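Local atomic coordinates of 457aa long hypothetical protein (Pyrococcus horikoshii, PDB entry 2CSU), a protein that is of unknown function but joins a CoA-binding domain of Rossmann type to two further domains of the CoA ligase family. Residues K9-I14 with I65-I70; V93-G98 with P127-I132; G150-I155 with D203-L208; S156-L161 with Y209-R214. All coordinates share one frame; numbering follows the deposited sequence.

Interaction 1 of 4, residues K9-I14 with I65-I70; sequences KGIAVI and IDLAII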
loop_
_atom_site.group_PDB
_atom_site.type_symbol
_atom_site.label_atom_id
_atom_site.label_comp_id
_atom_site.label_asym_id
_atom_site.label_seq_id
_atom_site.Cartn_x
_atom_site.Cartn_y
_atom_site.Cartn_z
ATOM N N LYS A 9 -3.946 -30.887 20.840
ATOM C CA LYS A 9 -3.610 -31.132 22.235
ATOM C C LYS A 9 -2.211 -31.713 22.372
ATOM O O LYS A 9 -1.618 -31.680 23.453
ATOM C CB LYS A 9 -4.636 -32.080 22.867
ATOM C CG LYS A 9 -6.075 -31.756 22.481
ATOM C CD LYS A 9 -7.074 -32.273 23.525
ATOM C CE LYS A 9 -7.700 -33.593 23.110
ATOM N NZ LYS A 9 -8.147 -34.370 24.306
ATOM N N GLY A 10 -1.698 -32.242 21.266
ATOM C CA GLY A 10 -0.373 -32.821 21.243
ATOM C C GLY A 10 0.193 -32.734 19.844
ATOM O O GLY A 10 -0.375 -33.294 18.898
ATOM N N ILE A 11 1.315 -32.035 19.702
ATOM C CA ILE A 11 1.944 -31.869 18.399
ATOM C C ILE A 11 3.284 -32.566 18.289
ATOM O O ILE A 11 4.134 -32.436 19.161
ATOM C CB ILE A 11 2.199 -30.381 18.062
ATOM C CG1 ILE A 11 0.919 -29.567 18.219
ATOM C CG2 ILE A 11 2.750 -30.264 16.651
ATOM C CD1 ILE A 11 1.109 -28.085 17.962
ATOM N N ALA A 12 3.468 -33.298 17.201
ATOM C CA ALA A 12 4.726 -33.975 16.945
ATOM C C ALA A 12 5.370 -33.262 15.767
ATOM O O ALA A 12 4.760 -33.135 14.694
ATOM C CB ALA A 12 4.489 -35.460 16.601
ATOM N N VAL A 13 6.577 -32.747 15.964
ATOM C CA VAL A 13 7.254 -32.100 14.852
ATOM C C VAL A 13 8.335 -33.072 14.428
ATOM O O VAL A 13 9.363 -33.207 15.085
ATOM C CB VAL A 13 7.866 -30.755 15.239
ATOM C CG1 VAL A 13 8.490 -30.113 14.004
ATOM C CG2 VAL A 13 6.782 -29.838 15.808
ATOM N N ILE A 14 8.078 -33.778 13.335
ATOM C CA ILE A 14 9.017 -34.777 12.856
ATOM C C ILE A 14 10.015 -34.122 11.924
ATOM O O ILE A 14 9.684 -33.730 10.814
ATOM C CB ILE A 14 8.238 -35.930 12.179
ATOM C CG1 ILE A 14 7.120 -36.376 13.137
ATOM C CG2 ILE A 14 9.179 -37.092 11.840
ATOM C CD1 ILE A 14 6.254 -37.533 12.652
ATOM N N ILE A 65 -0.791 -37.912 20.573
ATOM C CA ILE A 65 -0.550 -36.951 19.507
ATOM C C ILE A 65 -1.728 -36.926 18.524
ATOM O O ILE A 65 -2.172 -37.948 18.018
ATOM C CB ILE A 65 0.727 -37.372 18.774
ATOM C CG1 ILE A 65 1.912 -37.435 19.743
ATOM C CG2 ILE A 65 1.067 -36.358 17.663
ATOM C CD1 ILE A 65 2.244 -36.073 20.363
ATOM N N ASP A 66 -2.276 -35.713 18.301
ATOM C CA ASP A 66 -3.348 -35.595 17.313
ATOM C C ASP A 66 -2.932 -34.758 16.101
ATOM O O ASP A 66 -3.657 -34.620 15.128
ATOM C CB ASP A 66 -4.610 -35.018 17.977
ATOM C CG ASP A 66 -4.323 -33.658 18.601
ATOM O OD1 ASP A 66 -3.165 -33.415 18.943
ATOM O OD2 ASP A 66 -5.263 -32.883 18.782
ATOM N N LEU A 67 -1.723 -34.169 16.197
ATOM C CA LEU A 67 -1.196 -33.419 15.057
ATOM C C LEU A 67 0.316 -33.593 14.926
ATOM O O LEU A 67 1.060 -33.483 15.890
ATOM C CB LEU A 67 -1.520 -31.940 15.254
ATOM C CG LEU A 67 -0.830 -31.047 14.221
ATOM C CD1 LEU A 67 -1.327 -31.329 12.803
ATOM C CD2 LEU A 67 -1.073 -29.559 14.464
ATOM N N ALA A 68 0.745 -33.827 13.691
ATOM C CA ALA A 68 2.165 -33.969 13.416
ATOM C C ALA A 68 2.544 -33.146 12.208
ATOM O O ALA A 68 1.773 -33.029 11.258
ATOM C CB ALA A 68 2.518 -35.438 13.170
ATOM N N ILE A 69 3.742 -32.573 12.248
ATOM C CA ILE A 69 4.242 -31.793 11.140
ATOM C C ILE A 69 5.419 -32.576 10.587
ATOM O O ILE A 69 6.393 -32.838 11.303
ATOM C CB ILE A 69 4.755 -30.413 11.574
ATOM C CG1 ILE A 69 3.749 -29.723 12.516
ATOM C CG2 ILE A 69 5.054 -29.581 10.333
ATOM C CD1 ILE A 69 2.318 -29.682 12.015
ATOM N N ILE A 70 5.333 -32.972 9.323
ATOM C CA ILE A 70 6.411 -33.716 8.724
ATOM C C ILE A 70 7.276 -32.765 7.922
ATOM O O ILE A 70 6.851 -32.204 6.910
ATOM C CB ILE A 70 5.865 -34.860 7.863
ATOM C CG1 ILE A 70 5.069 -35.818 8.764
ATOM C CG2 ILE A 70 7.007 -35.577 7.168
ATOM C CD1 ILE A 70 4.544 -37.089 8.079
#
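With its CG turned between the backbone N and the carbonyl carbon (chi1 58°), Asp66 lifts its carboxylate against the backbone of Lys9 and Gly10. OD2 receives Lys9 N at 3.2 Å on its syn lone pair, the N-H aimed almost straight at it (165°). OD1 takes Gly10 N at 3.0 Å, again from the syn side but 26° out of the carboxylate plane. Gripped by two consecutive peptide N-H groups, the carboxylate has its rotation fixed. Gly10 O answers by accepting from both Asp66 N and Leu67 N. Beyond this polar start the strands run parallel: Ala12 N reaches Leu67 O at 2.7 Å, Ala12 O accepts from Ile69 N, and Ile14 N closes on Ile69 O. On the face carrying Ala12 and Ile14, Ala12 CB rests on Ile65 CG2 at 3.7 Å and on Ala68 CB at 4.0 Å, while Ile14 CD1 comes over Ala68; helix 74-87 covers this side. On the other face Ile11 CG2 meets Ile69 CG1 at 4.3 Å, and Ile11 and Val13 pack on helix 23-31. Strand 38-42 pairs with the far edge of 10-14. This is the centre of a five-stranded parallel sheet in the order 2-1-3-4-5, layered between helices, as in the Rossmann-like fold of CoA-binding domains.

Interaction 2 of 4, residues V93-G98 with P127-I132; sequences VIITAG and PNCVGI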
loop_
_atom_site.group_PDB
_atom_site.type_symbol
_atom_site.label_atom_id
_atom_site.label_comp_id
_atom_site.label_asym_id
_atom_site.label_seq_id
_atom_site.Cartn_x
_atom_site.Cartn_y
_atom_site.Cartn_z
ATOM N N VAL A 93 0.520 -32.308 8.682
ATOM C CA VAL A 93 0.921 -31.242 7.795
ATOM C C VAL A 93 2.275 -31.690 7.265
ATOM O O VAL A 93 3.223 -31.892 8.044
ATOM C CB VAL A 93 1.131 -29.899 8.513
ATOM C CG1 VAL A 93 1.743 -28.907 7.520
ATOM C CG2 VAL A 93 -0.201 -29.358 9.074
ATOM N N ILE A 94 2.354 -31.866 5.952
ATOM C CA ILE A 94 3.589 -32.285 5.294
ATOM C C ILE A 94 4.191 -31.060 4.629
ATOM O O ILE A 94 3.701 -30.594 3.595
ATOM C CB ILE A 94 3.329 -33.372 4.203
ATOM C CG1 ILE A 94 2.743 -34.631 4.850
ATOM C CG2 ILE A 94 4.641 -33.728 3.482
ATOM C CD1 ILE A 94 2.378 -35.712 3.860
ATOM N N ILE A 95 5.249 -30.536 5.236
ATOM C CA ILE A 95 5.916 -29.356 4.719
ATOM C C ILE A 95 6.780 -29.733 3.533
ATOM O O ILE A 95 6.858 -29.008 2.549
ATOM C CB ILE A 95 6.804 -28.708 5.810
ATOM C CG1 ILE A 95 5.924 -28.039 6.862
ATOM C CG2 ILE A 95 7.770 -27.719 5.186
ATOM C CD1 ILE A 95 5.072 -26.909 6.322
ATOM N N THR A 96 7.408 -30.892 3.631
ATOM C CA THR A 96 8.296 -31.387 2.588
ATOM C C THR A 96 7.753 -31.391 1.158
ATOM O O THR A 96 6.604 -31.759 0.900
ATOM C CB THR A 96 8.755 -32.791 2.942
ATOM O OG1 THR A 96 9.237 -32.776 4.289
ATOM C CG2 THR A 96 9.880 -33.257 1.994
ATOM N N ALA A 97 8.618 -30.983 0.241
ATOM C CA ALA A 97 8.338 -30.961 -1.188
ATOM C C ALA A 97 8.968 -32.161 -1.896
ATOM O O ALA A 97 9.584 -33.028 -1.295
ATOM C CB ALA A 97 8.899 -29.662 -1.763
ATOM N N GLY A 98 8.755 -32.211 -3.225
ATOM C CA GLY A 98 9.327 -33.299 -4.010
ATOM C C GLY A 98 8.254 -34.295 -4.450
ATOM O O GLY A 98 8.528 -35.435 -4.814
ATOM N N PRO A 127 1.220 -32.174 0.294
ATOM C CA PRO A 127 2.485 -31.680 0.826
ATOM C C PRO A 127 2.931 -30.388 0.133
ATOM O O PRO A 127 2.145 -29.652 -0.450
ATOM C CB PRO A 127 3.532 -32.765 0.622
ATOM C CG PRO A 127 3.054 -33.652 -0.519
ATOM C CD PRO A 127 1.486 -33.327 -0.561
ATOM N N ASN A 128 4.243 -30.107 0.245
ATOM C CA ASN A 128 4.769 -28.863 -0.303
ATOM C C ASN A 128 3.941 -27.657 0.148
ATOM O O ASN A 128 3.392 -26.907 -0.647
ATOM C CB ASN A 128 4.765 -28.959 -1.829
ATOM C CG ASN A 128 5.683 -27.904 -2.396
ATOM O OD1 ASN A 128 6.611 -27.433 -1.745
ATOM N ND2 ASN A 128 5.409 -27.533 -3.657
ATOM N N CYS A 129 3.826 -27.516 1.481
ATOM C CA CYS A 129 3.084 -26.390 2.034
ATOM C C CYS A 129 3.943 -25.617 3.036
ATOM O O CYS A 129 4.984 -26.074 3.488
ATOM C CB CYS A 129 1.848 -26.941 2.742
ATOM S SG CYS A 129 2.284 -27.936 4.185
ATOM N N VAL A 130 3.497 -24.386 3.348
ATOM C CA VAL A 130 4.222 -23.604 4.344
ATOM C C VAL A 130 3.717 -23.890 5.760
ATOM O O VAL A 130 4.342 -23.551 6.756
ATOM C CB VAL A 130 4.052 -22.120 4.015
ATOM C CG1 VAL A 130 4.615 -21.274 5.155
ATOM C CG2 VAL A 130 4.793 -21.785 2.734
ATOM N N GLY A 131 2.520 -24.503 5.827
ATOM C CA GLY A 131 1.970 -24.863 7.128
ATOM C C GLY A 131 0.652 -24.138 7.409
ATOM O O GLY A 131 0.012 -23.589 6.522
ATOM N N ILE A 132 0.280 -24.160 8.690
ATOM C CA ILE A 132 -0.953 -23.551 9.198
ATOM C C ILE A 132 -0.720 -22.730 10.487
ATOM O O ILE A 132 0.249 -22.928 11.209
ATOM C CB ILE A 132 -1.969 -24.664 9.488
ATOM C CG1 ILE A 132 -1.421 -25.623 10.548
ATOM C CG2 ILE A 132 -2.241 -25.479 8.208
ATOM C CD1 ILE A 132 -2.444 -26.685 10.961
#
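Ile94 and Pro127 lie side by side and point the same way, the CG2 branch of the isoleucine set against CB of the proline ring. The CG2 to CB separation of 3.2 Å is shorter than a usual carbon contact, so its exact value is doubtful. Pro127 follows a cis peptide bond, and after it the chain swings Cys129 back over strand 91-94. The thiol is turned between its own backbone N and carbonyl carbon (chi1 66°), and SG sits among three consecutive residues: 3.5 Å from Val93 CG1, 3.1 Å from Ile94 O and 3.7 Å from Ile95 CD1. Ile95 starts out heading away, but the bend at its second torsion (chi2 -62°) brings CD1 back to the backbone carbonyl of Cys129 and to the Val130-Gly131 peptide, 3.5 Å from Gly131 N. Farther along, the Val93 and Ile132 side chains meet at a slant, CG2 to CD1 4.0 Å. Asn128 N also donates to Thr96 O at 3.0 Å, with the donor 49° out of the carbonyl plane and not on a lone pair. The Thr96 hydroxyl has its own partner, Val72 O, and Leu113 of helix 104-120 backs Ile94. Apart from the Asn128-Thr96 bond, the contact rests largely on aliphatic branches, a proline ring and a buried sulfur fitted closely together.

Interaction 3 of 4, residues G150-I155 with D203-L208; sequences GNVAFI and DKAIAL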
loop_
_atom_site.group_PDB
_atom_site.type_symbol
_atom_site.label_atom_id
_atom_site.label_comp_id
_atom_site.label_asym_id
_atom_site.label_seq_id
_atom_site.Cartn_x
_atom_site.Cartn_y
_atom_site.Cartn_z
ATOM N N GLY A 150 -6.149 -11.839 14.368
ATOM C CA GLY A 150 -7.233 -11.258 13.583
ATOM C C GLY A 150 -8.384 -12.245 13.366
ATOM O O GLY A 150 -8.400 -13.362 13.865
ATOM N N ASN A 151 -9.398 -11.774 12.609
ATOM C CA ASN A 151 -10.592 -12.590 12.414
ATOM C C ASN A 151 -10.827 -12.965 10.941
ATOM O O ASN A 151 -11.915 -13.369 10.544
ATOM C CB ASN A 151 -11.796 -11.829 12.976
ATOM C CG ASN A 151 -11.658 -11.665 14.468
ATOM O OD1 ASN A 151 -11.047 -10.720 14.963
ATOM N ND2 ASN A 151 -12.292 -12.590 15.206
ATOM N N VAL A 152 -9.777 -12.772 10.110
ATOM C CA VAL A 152 -9.851 -13.255 8.736
ATOM C C VAL A 152 -9.081 -14.570 8.548
ATOM O O VAL A 152 -7.897 -14.671 8.829
ATOM C CB VAL A 152 -9.268 -12.203 7.805
ATOM C CG1 VAL A 152 -8.996 -12.843 6.445
ATOM C CG2 VAL A 152 -10.253 -11.061 7.631
ATOM N N ALA A 153 -9.750 -15.622 8.094
ATOM C CA ALA A 153 -9.092 -16.900 7.875
ATOM C C ALA A 153 -8.562 -16.842 6.449
ATOM O O ALA A 153 -9.327 -16.627 5.507
ATOM C CB ALA A 153 -10.092 -18.035 8.036
ATOM N N PHE A 154 -7.262 -17.036 6.283
ATOM C CA PHE A 154 -6.671 -16.954 4.954
ATOM C C PHE A 154 -6.135 -18.292 4.453
ATOM O O PHE A 154 -5.303 -18.922 5.104
ATOM C CB PHE A 154 -5.558 -15.890 4.972
ATOM C CG PHE A 154 -4.772 -15.778 3.688
ATOM C CD1 PHE A 154 -5.408 -15.781 2.444
ATOM C CD2 PHE A 154 -3.393 -15.599 3.731
ATOM C CE1 PHE A 154 -4.677 -15.600 1.259
ATOM C CE2 PHE A 154 -2.655 -15.417 2.558
ATOM C CZ PHE A 154 -3.308 -15.416 1.316
ATOM N N ILE A 155 -6.650 -18.728 3.306
ATOM C CA ILE A 155 -6.227 -19.979 2.677
ATOM C C ILE A 155 -5.507 -19.658 1.371
ATOM O O ILE A 155 -6.086 -19.091 0.440
ATOM C CB ILE A 155 -7.419 -20.899 2.340
ATOM C CG1 ILE A 155 -8.216 -21.226 3.603
ATOM C CG2 ILE A 155 -6.904 -22.205 1.714
ATOM C CD1 ILE A 155 -9.470 -22.073 3.340
ATOM N N ASP A 203 -13.360 -16.902 13.131
ATOM C CA ASP A 203 -13.253 -16.572 11.715
ATOM C C ASP A 203 -14.507 -15.855 11.210
ATOM O O ASP A 203 -15.554 -16.449 10.978
ATOM C CB ASP A 203 -13.037 -17.869 10.934
ATOM C CG ASP A 203 -11.866 -18.628 11.539
ATOM O OD1 ASP A 203 -10.733 -18.186 11.342
ATOM O OD2 ASP A 203 -12.094 -19.635 12.203
ATOM N N LYS A 204 -14.389 -14.520 11.084
ATOM C CA LYS A 204 -15.526 -13.735 10.618
ATOM C C LYS A 204 -15.639 -13.764 9.091
ATOM O O LYS A 204 -16.697 -13.565 8.508
ATOM C CB LYS A 204 -15.342 -12.296 11.102
ATOM C CG LYS A 204 -15.921 -12.079 12.502
ATOM C CD LYS A 204 -15.356 -10.828 13.181
ATOM C CE LYS A 204 -15.366 -10.935 14.710
ATOM N NZ LYS A 204 -15.722 -9.643 15.293
ATOM N N ALA A 205 -14.479 -13.985 8.443
ATOM C CA ALA A 205 -14.468 -14.046 6.985
ATOM C C ALA A 205 -13.366 -14.976 6.469
ATOM O O ALA A 205 -12.416 -15.314 7.163
ATOM C CB ALA A 205 -14.243 -12.631 6.453
ATOM N N ILE A 206 -13.546 -15.426 5.212
ATOM C CA ILE A 206 -12.545 -16.295 4.603
ATOM C C ILE A 206 -11.953 -15.669 3.339
ATOM O O ILE A 206 -12.660 -15.236 2.440
ATOM C CB ILE A 206 -13.214 -17.626 4.256
ATOM C CG1 ILE A 206 -13.943 -18.191 5.479
ATOM C CG2 ILE A 206 -12.145 -18.650 3.831
ATOM C CD1 ILE A 206 -14.911 -19.316 5.112
ATOM N N ALA A 207 -10.630 -15.567 3.292
ATOM C CA ALA A 207 -9.948 -14.983 2.150
ATOM C C ALA A 207 -9.281 -16.147 1.444
ATOM O O ALA A 207 -8.705 -17.018 2.101
ATOM C CB ALA A 207 -8.904 -13.964 2.612
ATOM N N LEU A 208 -9.371 -16.180 0.117
ATOM C CA LEU A 208 -8.773 -17.279 -0.629
ATOM C C LEU A 208 -7.861 -16.820 -1.754
ATOM O O LEU A 208 -8.185 -15.879 -2.468
ATOM C CB LEU A 208 -9.866 -18.165 -1.254
ATOM C CG LEU A 208 -10.922 -18.917 -0.429
ATOM C CD1 LEU A 208 -11.875 -19.643 -1.387
ATOM C CD2 LEU A 208 -10.258 -19.925 0.499
#
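Asn151 and Lys204 run side by side in the same direction at the beginning of the paired strands. The asparagine CG is anti to the carbonyl carbon (chi1 -65°), which lays its amide along the lysine chain, with ND2 3.5 Å from Lys204 CE; that ND2 gives its hydrogen bond to Glu202 O. The backbone Asn151 O accepts Lys204 N at 2.8 Å and, weakly, Ala205 N. Next comes Ala153, whose CB lies 3.4 Å from Asp203 OD1. The carboxylate of Asp203 is satisfied elsewhere, by hydrogen bonds to Ser177 and Thr200 and a salt bridge to Lys178. On the same face Ile155 and Leu208 also lie alongside each other, pointing the same way: the single branch CD2 of Leu208 touches Ile155 CB at 3.5 Å and Ile155 CD1 at 3.6 Å. On the other face Phe154 has its CG anti to the backbone N (chi1 175°), which places ring atom CD1 3.9 Å from Ala207 CB and leaves Ala207 O at the ring edge. The strands themselves are tied by a regular parallel ladder, in which Ala207 N reaches Ala153 O at 2.8 Å and Ile155 N reaches Ala207 O at 2.9 Å. With helix 190-197 on the face of Ile155 and Leu208 and helix 276-283 on that of Val152, Phe154 and Ala207, strand 152-156 lies between 175-181 and 205-210 in the parallel part of a mixed sheet covered by helices on both faces, consistent with the flavodoxin-like domain of the succinyl-CoA ligase family.

Interaction 4 of 4, residues S156-L161 with Y209-R214; sequences SQSGAL and YIEGVR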
loop_
_atom_site.group_PDB
_atom_site.type_symbol
_atom_site.label_atom_id
_atom_site.label_comp_id
_atom_site.label_asym_id
_atom_site.label_seq_id
_atom_site.Cartn_x
_atom_site.Cartn_y
_atom_site.Cartn_z
ATOM N N SER A 156 -4.241 -20.027 1.294
ATOM C CA SER A 156 -3.499 -19.740 0.086
ATOM C C SER A 156 -2.918 -20.967 -0.593
ATOM O O SER A 156 -2.291 -21.815 0.043
ATOM C CB SER A 156 -2.387 -18.735 0.370
ATOM O OG SER A 156 -1.598 -18.569 -0.790
ATOM N N GLN A 157 -3.139 -21.046 -1.901
ATOM C CA GLN A 157 -2.636 -22.155 -2.684
ATOM C C GLN A 157 -1.190 -21.865 -3.093
ATOM O O GLN A 157 -0.539 -22.684 -3.711
ATOM C CB GLN A 157 -3.542 -22.366 -3.902
ATOM C CG GLN A 157 -3.416 -23.718 -4.584
ATOM C CD GLN A 157 -4.602 -24.018 -5.501
ATOM O OE1 GLN A 157 -5.292 -23.103 -5.967
ATOM N NE2 GLN A 157 -4.836 -25.303 -5.765
ATOM N N SER A 158 -0.695 -20.687 -2.733
ATOM C CA SER A 158 0.679 -20.303 -3.019
ATOM C C SER A 158 1.371 -19.986 -1.691
ATOM O O SER A 158 1.004 -19.031 -0.994
ATOM C CB SER A 158 0.723 -19.070 -3.915
ATOM O OG SER A 158 2.046 -18.562 -3.989
ATOM N N GLY A 159 2.363 -20.796 -1.338
ATOM C CA GLY A 159 3.081 -20.594 -0.095
ATOM C C GLY A 159 3.932 -19.339 -0.059
ATOM O O GLY A 159 4.017 -18.686 0.984
ATOM N N ALA A 160 4.567 -19.000 -1.177
ATOM C CA ALA A 160 5.420 -17.814 -1.235
ATOM C C ALA A 160 4.561 -16.565 -1.100
ATOM O O ALA A 160 4.924 -15.621 -0.399
ATOM C CB ALA A 160 6.194 -17.785 -2.543
ATOM N N LEU A 161 3.420 -16.555 -1.783
ATOM C CA LEU A 161 2.521 -15.417 -1.674
ATOM C C LEU A 161 2.010 -15.364 -0.229
ATOM O O LEU A 161 1.874 -14.295 0.349
ATOM C CB LEU A 161 1.333 -15.556 -2.622
ATOM C CG LEU A 161 0.475 -14.303 -2.532
ATOM C CD1 LEU A 161 1.318 -13.106 -3.012
ATOM C CD2 LEU A 161 -0.791 -14.458 -3.366
ATOM N N TYR A 209 -6.706 -17.467 -1.888
ATOM C CA TYR A 209 -5.824 -17.186 -3.016
ATOM C C TYR A 209 -5.878 -18.492 -3.789
ATOM O O TYR A 209 -5.246 -19.477 -3.405
ATOM C CB TYR A 209 -4.374 -16.921 -2.630
ATOM C CG TYR A 209 -3.513 -16.813 -3.886
ATOM C CD1 TYR A 209 -3.596 -15.691 -4.709
ATOM C CD2 TYR A 209 -2.677 -17.857 -4.283
ATOM C CE1 TYR A 209 -2.877 -15.598 -5.896
ATOM C CE2 TYR A 209 -1.943 -17.782 -5.482
ATOM C CZ TYR A 209 -2.052 -16.640 -6.282
ATOM O OH TYR A 209 -1.353 -16.531 -7.461
ATOM N N ILE A 210 -6.637 -18.494 -4.876
ATOM C CA ILE A 210 -6.815 -19.691 -5.681
ATOM C C ILE A 210 -6.054 -19.734 -6.991
ATOM O O ILE A 210 -6.054 -18.778 -7.765
ATOM C CB ILE A 210 -8.306 -19.906 -6.036
ATOM C CG1 ILE A 210 -9.153 -19.955 -4.763
ATOM C CG2 ILE A 210 -8.463 -21.177 -6.854
ATOM C CD1 ILE A 210 -10.620 -19.714 -5.004
ATOM N N GLU A 211 -5.406 -20.866 -7.227
ATOM C CA GLU A 211 -4.702 -21.095 -8.470
ATOM C C GLU A 211 -5.644 -22.025 -9.227
ATOM O O GLU A 211 -5.798 -21.914 -10.439
ATOM C CB GLU A 211 -3.347 -21.750 -8.206
ATOM C CG GLU A 211 -2.271 -20.728 -7.879
ATOM C CD GLU A 211 -0.941 -21.353 -7.529
ATOM O OE1 GLU A 211 -0.746 -22.550 -7.818
ATOM O OE2 GLU A 211 -0.083 -20.633 -6.976
ATOM N N GLY A 212 -6.309 -22.910 -8.484
ATOM C CA GLY A 212 -7.353 -23.729 -9.085
ATOM C C GLY A 212 -7.827 -24.829 -8.133
ATOM O O GLY A 212 -7.082 -25.357 -7.318
ATOM N N VAL A 213 -9.134 -25.136 -8.229
ATOM C CA VAL A 213 -9.690 -26.197 -7.399
ATOM C C VAL A 213 -9.791 -27.511 -8.175
ATOM O O VAL A 213 -9.737 -27.553 -9.397
ATOM C CB VAL A 213 -11.081 -25.758 -6.942
ATOM C CG1 VAL A 213 -11.025 -24.330 -6.403
ATOM C CG2 VAL A 213 -12.048 -25.812 -8.109
ATOM N N ARG A 214 -9.901 -28.618 -7.417
ATOM C CA ARG A 214 -10.018 -29.918 -8.064
ATOM C C ARG A 214 -11.477 -30.259 -8.377
ATOM O O ARG A 214 -11.856 -30.535 -9.508
ATOM C CB ARG A 214 -9.424 -30.975 -7.133
ATOM C CG ARG A 214 -7.963 -31.282 -7.460
ATOM C CD ARG A 214 -7.127 -31.510 -6.196
ATOM N NE ARG A 214 -5.802 -32.030 -6.540
ATOM C CZ ARG A 214 -4.789 -31.147 -6.592
ATOM N NH1 ARG A 214 -5.007 -29.869 -6.337
ATOM N NH2 ARG A 214 -3.563 -31.569 -6.913
HETATM O O HOH W 1 0.478 -24.847 -5.507
#
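Gln157 reaches over to the backbone of Glu211 and Gly212 and is held there at both ends of its amide. Its CG is anti to the backbone N (chi1 -162°) and the chain stays extended beyond, which carries OE1 to Glu211 N at 2.6 Å and Gly212 N at 2.7 Å. Both donors approach from the same face of the amide plane. NE2 then donates to Gly212 O at 2.7 Å, this partner lying only 3° out of that plane. Three bonds therefore pin the amide, and Gln157 N adds a fourth to Tyr209 O, where the parallel pairing of the strands runs out. Leu161 comes over one face of the Tyr209 ring, CD2 standing 3.5 Å from the centroid and 17° off the normal in a CH-pi contact. Obliquely to the ring, Ser158 CB approaches Tyr209 CE2 at 3.3 Å. Ser158 is also the N-cap of the helix, its OG accepting from Leu161 N, so the turn that presents serine and leucine to the tyrosine is also the one that starts the helix. Glu211, third in buried surface, crosses Gln157 obliquely and brings OE2 within 3.5 Å of Ser158 CB, in plane at the tyrosine's edge. A water lies 3.0 Å from Gln157 O. The contact lies at the C-terminal ends of strands 152-156 and 205-210, where helix 159-171 begins: strand 232-236 flanks Tyr209 and Ile210, Phe190 of helix 190-197 packs on Gln157 and Ile210, and Gly304 of the second subunit packs against Ser158 and Tyr209.

From the N terminus, interaction 1 closes a 50-residue loop by joining strands 10-14 and 67-70. Interaction 2 follows in series and brings 127-132 back to strand 91-94 across 28 residues. The two meet where 67-70 and 91-94 are neighbours in the parallel sheet. Strand 131-134 then leads into the second, mixed sheet, to which interactions 3 and 4 belong. Their segments alternate along the chain, so these two cross: one strand pair is tied by interaction 3 along its length and by interaction 4 at its end, before helix 159-171. Val130 packs on Gly159, bringing interaction 2 against interaction 4 beside the second sheet.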